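Local coordinates for protein MIP07328p (Drosophila melanogaster, PDB 6FKK) that probably acts as a chemorepellent axon guidance cue, its semaphorin ectodomain, built of a sema domain and a PSI domain, binding semaphorin receptors on other cells, at residues 254-259 / 264-269; 213-218 / 226-231. All coordinates share one frame; numbering follows the deposited sequence.

Contact 1 (254-259 / 264-269). With NAG (2-acetamido-2-deoxy-beta-D-glucopyranose), chain B.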
loop_
_atom_site.group_PDB
_atom_site.type_symbol
_atom_site.label_atom_id
_atom_site.label_comp_id
_atom_site.label_asym_id
_atom_site.label_seq_id
_atom_site.Cartn_x
_atom_site.Cartn_y
_atom_site.Cartn_z
ATOM N N ARG A 254 -2.458 16.415 -2.154
ATOM C CA ARG A 254 -2.941 15.850 -0.903
ATOM C C ARG A 254 -4.035 14.826 -1.174
ATOM O O ARG A 254 -4.850 14.991 -2.085
ATOM C CB ARG A 254 -3.472 16.950 0.015
ATOM C CG ARG A 254 -3.966 16.434 1.356
ATOM C CD ARG A 254 -4.621 17.526 2.177
ATOM N NE ARG A 254 -5.098 17.013 3.459
ATOM C CZ ARG A 254 -5.768 17.734 4.351
ATOM N NH1 ARG A 254 -6.043 19.008 4.104
ATOM N NH2 ARG A 254 -6.162 17.182 5.490
ATOM N N LEU A 255 -4.039 13.758 -0.382
ATOM C CA LEU A 255 -5.119 12.785 -0.412
ATOM C C LEU A 255 -6.170 13.165 0.623
ATOM O O LEU A 255 -5.838 13.564 1.744
ATOM C CB LEU A 255 -4.587 11.379 -0.141
ATOM C CG LEU A 255 -3.645 10.806 -1.200
ATOM C CD1 LEU A 255 -3.126 9.452 -0.756
ATOM C CD2 LEU A 255 -4.357 10.693 -2.536
ATOM N N ASN A 256 -7.438 13.049 0.240
ATOM C CA ASN A 256 -8.562 13.481 1.067
ATOM C C ASN A 256 -9.363 12.248 1.473
ATOM O O ASN A 256 -10.218 11.776 0.718
ATOM C CB ASN A 256 -9.426 14.492 0.316
ATOM C CG ASN A 256 -10.525 15.095 1.178
ATOM O OD1 ASN A 256 -10.981 14.493 2.152
ATOM N ND2 ASN A 256 -10.959 16.296 0.816
ATOM N N CYS A 257 -9.089 11.741 2.669
ATOM C CA CYS A 257 -9.853 10.654 3.271
ATOM C C CYS A 257 -10.535 11.225 4.509
ATOM O O CYS A 257 -9.929 11.305 5.581
ATOM C CB CYS A 257 -8.955 9.470 3.615
ATOM S SG CYS A 257 -9.844 8.030 4.249
ATOM N N SER A 258 -11.794 11.630 4.355
ATOM C CA SER A 258 -12.499 12.316 5.426
ATOM C C SER A 258 -13.980 11.977 5.376
ATOM O O SER A 258 -14.519 11.620 4.325
ATOM C CB SER A 258 -12.316 13.836 5.335
ATOM O OG SER A 258 -12.926 14.351 4.164
ATOM N N VAL A 259 -14.626 12.100 6.529
ATOM C CA VAL A 259 -16.072 11.946 6.641
ATOM C C VAL A 259 -16.705 13.315 6.407
ATOM O O VAL A 259 -16.432 14.248 7.180
ATOM C CB VAL A 259 -16.475 11.387 8.010
ATOM C CG1 VAL A 259 -17.989 11.318 8.123
ATOM C CG2 VAL A 259 -15.853 10.016 8.219
ATOM N N PRO A 264 -15.761 18.481 8.762
ATOM C CA PRO A 264 -15.309 17.160 8.315
ATOM C C PRO A 264 -14.302 16.546 9.273
ATOM O O PRO A 264 -13.525 17.241 9.931
ATOM C CB PRO A 264 -14.671 17.443 6.949
ATOM C CG PRO A 264 -15.233 18.763 6.523
ATOM C CD PRO A 264 -15.428 19.536 7.790
ATOM N N PHE A 265 -14.326 15.216 9.344
ATOM C CA PHE A 265 -13.436 14.442 10.204
ATOM C C PHE A 265 -12.388 13.773 9.322
ATOM O O PHE A 265 -12.706 12.850 8.566
ATOM C CB PHE A 265 -14.225 13.412 11.009
ATOM C CG PHE A 265 -13.411 12.701 12.054
ATOM C CD1 PHE A 265 -12.734 11.532 11.747
ATOM C CD2 PHE A 265 -13.328 13.198 13.343
ATOM C CE1 PHE A 265 -11.984 10.876 12.705
ATOM C CE2 PHE A 265 -12.579 12.545 14.307
ATOM C CZ PHE A 265 -11.907 11.382 13.986
ATOM N N TYR A 266 -11.143 14.225 9.429
ATOM C CA TYR A 266 -10.082 13.778 8.536
ATOM C C TYR A 266 -9.293 12.620 9.133
ATOM O O TYR A 266 -9.064 12.561 10.346
ATOM C CB TYR A 266 -9.121 14.925 8.218
ATOM C CG TYR A 266 -9.703 16.009 7.343
ATOM C CD1 TYR A 266 -10.426 17.058 7.892
ATOM C CD2 TYR A 266 -9.512 15.993 5.969
ATOM C CE1 TYR A 266 -10.951 18.058 7.095
ATOM C CE2 TYR A 266 -10.033 16.988 5.163
ATOM C CZ TYR A 266 -10.751 18.017 5.731
ATOM O OH TYR A 266 -11.272 19.011 4.935
ATOM N N PHE A 267 -8.881 11.701 8.267
ATOM C CA PHE A 267 -7.878 10.686 8.574
ATOM C C PHE A 267 -6.656 11.052 7.736
ATOM O O PHE A 267 -6.590 10.732 6.545
ATOM C CB PHE A 267 -8.387 9.282 8.256
ATOM C CG PHE A 267 -9.663 8.915 8.964
ATOM C CD1 PHE A 267 -10.892 9.290 8.444
ATOM C CD2 PHE A 267 -9.636 8.171 10.133
ATOM C CE1 PHE A 267 -12.067 8.945 9.084
ATOM C CE2 PHE A 267 -10.810 7.824 10.779
ATOM C CZ PHE A 267 -12.026 8.212 10.253
ATOM N N ASP A 268 -5.692 11.732 8.355
ATOM C CA ASP A 268 -4.642 12.420 7.615
ATOM C C ASP A 268 -3.337 11.641 7.501
ATOM O O ASP A 268 -2.429 12.100 6.802
ATOM C CB ASP A 268 -4.351 13.779 8.260
ATOM C CG ASP A 268 -5.386 14.825 7.906
ATOM O OD1 ASP A 268 -5.893 14.795 6.765
ATOM O OD2 ASP A 268 -5.688 15.680 8.769
ATOM N N GLU A 269 -3.211 10.490 8.157
ATOM C CA GLU A 269 -1.956 9.741 8.177
ATOM C C GLU A 269 -2.157 8.400 7.477
ATOM O O GLU A 269 -2.660 7.445 8.078
ATOM C CB GLU A 269 -1.456 9.558 9.607
ATOM C CG GLU A 269 -1.076 10.862 10.291
ATOM C CD GLU A 269 -0.366 10.648 11.612
ATOM O OE1 GLU A 269 -0.383 9.507 12.123
ATOM O OE2 GLU A 269 0.213 11.620 12.139
HETATM C C1 NAG B . -12.001 16.942 1.568
HETATM C C2 NAG B . -11.975 18.455 1.399
HETATM C C3 NAG B . -13.094 19.105 2.215
HETATM C C4 NAG B . -14.439 18.425 1.963
HETATM C C5 NAG B . -14.309 16.907 2.059
HETATM C C6 NAG B . -15.569 16.175 1.662
HETATM C C7 NAG B . -9.783 19.461 0.919
HETATM C C8 NAG B . -8.507 19.982 1.508
HETATM N N2 NAG B . -10.682 18.995 1.792
HETATM O O3 NAG B . -13.145 20.480 1.853
HETATM O O4 NAG B . -15.388 18.800 2.958
HETATM O O5 NAG B . -13.266 16.446 1.194
HETATM O O6 NAG B . -15.933 16.452 0.317
HETATM O O7 NAG B . -9.989 19.462 -0.290
#

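Contact 2 (213-218 / 226-231)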
loop_
_atom_site.group_PDB
_atom_site.type_symbol
_atom_site.label_atom_id
_atom_site.label_comp_id
_atom_site.label_asym_id
_atom_site.label_seq_id
_atom_site.Cartn_x
_atom_site.Cartn_y
_atom_site.Cartn_z
ATOM N N GLU A 213 3.690 13.235 5.368
ATOM C CA GLU A 213 4.757 14.189 5.635
ATOM C C GLU A 213 4.196 15.358 6.431
ATOM O O GLU A 213 2.981 15.524 6.559
ATOM C CB GLU A 213 5.397 14.688 4.336
ATOM C CG GLU A 213 4.465 15.536 3.485
ATOM C CD GLU A 213 5.192 16.286 2.385
ATOM O OE1 GLU A 213 4.517 16.791 1.463
ATOM O OE2 GLU A 213 6.438 16.372 2.444
ATOM N N LEU A 214 5.108 16.171 6.960
ATOM C CA LEU A 214 4.722 17.394 7.643
ATOM C C LEU A 214 4.180 18.410 6.646
ATOM O O LEU A 214 4.513 18.390 5.458
ATOM C CB LEU A 214 5.911 17.985 8.399
ATOM C CG LEU A 214 6.485 17.119 9.522
ATOM C CD1 LEU A 214 7.675 17.805 10.178
ATOM C CD2 LEU A 214 5.411 16.788 10.551
ATOM N N SER A 215 3.337 19.309 7.142
ATOM C CA SER A 215 2.611 20.245 6.298
ATOM C C SER A 215 3.225 21.634 6.389
ATOM O O SER A 215 3.520 22.121 7.485
ATOM C CB SER A 215 1.138 20.308 6.693
ATOM O OG SER A 215 0.464 21.300 5.939
ATOM N N MET A 216 3.410 22.264 5.232
ATOM C CA MET A 216 3.741 23.678 5.158
ATOM C C MET A 216 2.529 24.546 4.863
ATOM O O MET A 216 2.484 25.698 5.305
ATOM C CB MET A 216 4.798 23.924 4.078
ATOM C CG MET A 216 6.139 23.271 4.344
ATOM S SD MET A 216 7.309 23.593 3.011
ATOM C CE MET A 216 7.117 25.364 2.802
ATOM N N GLU A 217 1.543 24.009 4.141
ATOM C CA GLU A 217 0.406 24.806 3.695
ATOM C C GLU A 217 -0.439 25.326 4.851
ATOM O O GLU A 217 -1.225 26.259 4.652
ATOM C CB GLU A 217 -0.464 23.986 2.740
ATOM C CG GLU A 217 -0.908 22.643 3.296
ATOM C CD GLU A 217 -1.729 21.849 2.299
ATOM O OE1 GLU A 217 -2.171 22.438 1.293
ATOM O OE2 GLU A 217 -1.931 20.637 2.515
ATOM N N VAL A 218 -0.306 24.746 6.046
ATOM C CA VAL A 218 -0.982 25.310 7.204
ATOM C C VAL A 218 -0.406 26.694 7.491
ATOM O O VAL A 218 0.785 26.957 7.274
ATOM C CB VAL A 218 -0.863 24.389 8.430
ATOM C CG1 VAL A 218 -1.807 23.204 8.296
ATOM C CG2 VAL A 218 0.567 23.909 8.598
ATOM N N TYR A 226 0.104 15.362 6.769
ATOM C CA TYR A 226 -0.814 15.185 5.655
ATOM C C TYR A 226 -0.337 14.033 4.781
ATOM O O TYR A 226 0.863 13.757 4.690
ATOM C CB TYR A 226 -0.932 16.460 4.805
ATOM C CG TYR A 226 -1.697 17.590 5.461
ATOM C CD1 TYR A 226 -2.545 17.354 6.535
ATOM C CD2 TYR A 226 -1.578 18.893 4.999
ATOM C CE1 TYR A 226 -3.245 18.386 7.136
ATOM C CE2 TYR A 226 -2.275 19.931 5.591
ATOM C CZ TYR A 226 -3.106 19.672 6.660
ATOM O OH TYR A 226 -3.801 20.704 7.251
ATOM N N SER A 227 -1.287 13.360 4.139
ATOM C CA SER A 227 -0.989 12.267 3.228
ATOM C C SER A 227 -0.967 12.786 1.796
ATOM O O SER A 227 -1.833 13.567 1.394
ATOM C CB SER A 227 -2.016 11.143 3.368
ATOM O OG SER A 227 -2.047 10.651 4.695
ATOM N N ARG A 228 0.029 12.348 1.028
ATOM C CA ARG A 228 0.264 12.875 -0.307
ATOM C C ARG A 228 0.402 11.746 -1.316
ATOM O O ARG A 228 0.797 10.627 -0.978
ATOM C CB ARG A 228 1.537 13.734 -0.366
ATOM C CG ARG A 228 1.719 14.713 0.780
ATOM C CD ARG A 228 0.899 15.974 0.594
ATOM N NE ARG A 228 1.458 17.079 1.365
ATOM C CZ ARG A 228 0.889 18.273 1.484
ATOM N NH1 ARG A 228 -0.266 18.519 0.882
ATOM N NH2 ARG A 228 1.472 19.221 2.205
ATOM N N VAL A 229 0.076 12.059 -2.566
ATOM C CA VAL A 229 0.475 11.259 -3.716
ATOM C C VAL A 229 1.342 12.141 -4.604
ATOM O O VAL A 229 0.971 13.279 -4.912
ATOM C CB VAL A 229 -0.734 10.695 -4.489
ATOM C CG1 VAL A 229 -1.705 11.800 -4.889
ATOM C CG2 VAL A 229 -0.266 9.921 -5.712
ATOM N N ALA A 230 2.510 11.631 -4.980
ATOM C CA ALA A 230 3.438 12.355 -5.832
ATOM C C ALA A 230 3.742 11.522 -7.068
ATOM O O ALA A 230 3.596 10.298 -7.065
ATOM C CB ALA A 230 4.734 12.697 -5.086
ATOM N N ARG A 231 4.162 12.198 -8.137
ATOM C CA ARG A 231 4.428 11.519 -9.397
ATOM C C ARG A 231 5.665 12.111 -10.056
ATOM O O ARG A 231 6.049 13.255 -9.802
ATOM C CB ARG A 231 3.232 11.603 -10.356
ATOM C CG ARG A 231 3.190 12.849 -11.223
ATOM C CD ARG A 231 1.984 12.812 -12.145
ATOM N NE ARG A 231 1.972 13.926 -13.088
ATOM C CZ ARG A 231 1.000 14.142 -13.969
ATOM N NH1 ARG A 231 -0.037 13.318 -14.023
ATOM N NH2 ARG A 231 1.063 15.178 -14.793
#

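Contact 1 (254-259 / 264-269)
Val259 and Phe267 meet at the apolar centre of this hairpin end, where methyl CG2 lies 4.0 Å from CE1 at the edge of the phenyl ring. The CB atoms of Val259 and Phe265 lie side by side on one face of the strand pair; nearby, Cys257 brings its SG obliquely beside the Phe267 ring, a sulfur-aromatic contact, and that sulfur is also tied to Cys302. Backbone pairing holds these groups in place. Val259 and Phe265 form an antiparallel hydrogen-bonded pair, N of Val259 lying 2.9 Å from O of Phe265, and Phe267 N adds a nearly straight bond to Cys257 O. Across the other face, Ser258 CB rests over the Tyr266 ring, 4.0 Å from its centroid, in a CH-pi contact. Ser258 OG, set between its backbone N and carbonyl carbon (chi1 66°), bonds back to Asn256 OD1 at 2.8 Å. Asn256 ND2 is bonded to C1 of an N-acetylglucosamine, whose N2 lies in the plane of the Tyr266 ring and donates to the phenolic OH at 3.2 Å. A leucine in place of Tyr266 would probably leave the sugar N2 without this acceptor and Ser258 CB without its aromatic cover. At the polar edge the extended Arg254 sends NH2 to Asp268 OD1, 2.7 Å away, in a salt bridge; the oxygen lies in the guanidinium plane but is approached from above the carboxylate plane. Together these features mark a beta hairpin of the sema-domain propeller that carries an N-glycan, its first sugar hydrogen-bonded to a tyrosine of the partner strand, and is tied by a disulfide to strand 298-305.

Contact 2 (213-218 / 226-231)
Glu213 and Tyr226 make the backbone part of this contact, an antiparallel hydrogen-bonded pair in which each residue gives its N to the other's O. The bond from Tyr226 N to Glu213 O measures 2.9 Å, and that from Glu213 N to Tyr226 O is 3.0 Å. Beyond Leu214 the first segment leaves the sheet, and side chains take over the joining.

The charged interactions centre on Arg228, whose chain bends at chi2 (-80°) to present its guanidinium to two acids. Glu213 OE1 receives NE at 3.1 Å through its anti lone pair, the two planar groups standing 79° apart; the same oxygen has a second cationic partner in Lys252, while OE2 is held by the backbone N of Asn193. Glu217 arrives from the opposite direction, its OE2 lying 3.2 Å from Arg228 NH1. That bond is bent, and NH1 meets the oxygen from above the carboxylate plane. Two carboxylates on one arginine probably stabilise its positive charge, although Glu217 is poorly ordered and its half of the network correspondingly less certain.

Packing contacts gather round Tyr226. Tyr226 CB sits 4.2 Å above the plane of the Arg228 guanidinium, over its centre. Ser215 CB lies 3.5 Å from Tyr226 CD2, and Ser215 OG approaches the ring obliquely. Glu217 reaches the edge of the ring through CG, in the ring plane. Val218, also poorly ordered, places CG1 4.1 Å from Tyr226 CZ near the phenolic end, and Arg254 of the following strand adds a cation-pi contact.

A salt-bridge network thus lies at the loop end of the beta hairpin 206-214 with 225-233, tying its long connecting loop to a sheet of the sema-domain beta propeller.

Contacts 1 and 2 show how successive hairpins join edge to edge within the sema-domain propeller. Their centres lie 12 Å apart, on the same side of the chain's centre. Contact 2 comes first along the chain and closes before contact 1 opens; it joins strands 206-214 and 225-233, whereas contact 1 joins 251-259 and 265-279. Strands 225-233 and 251-259 are neighbours in a continuous, curled sheet, so the two hairpins fuse directly: Leu255 N is probably hydrogen-bonded to Ser227 O at 2.8 Å, and Ser227 OG to Asp268 O at 2.6 Å. The glycosylated hairpin is thereby continuous with the preceding hairpin within the sema domain, the part that semaphorins generally use to engage their receptors.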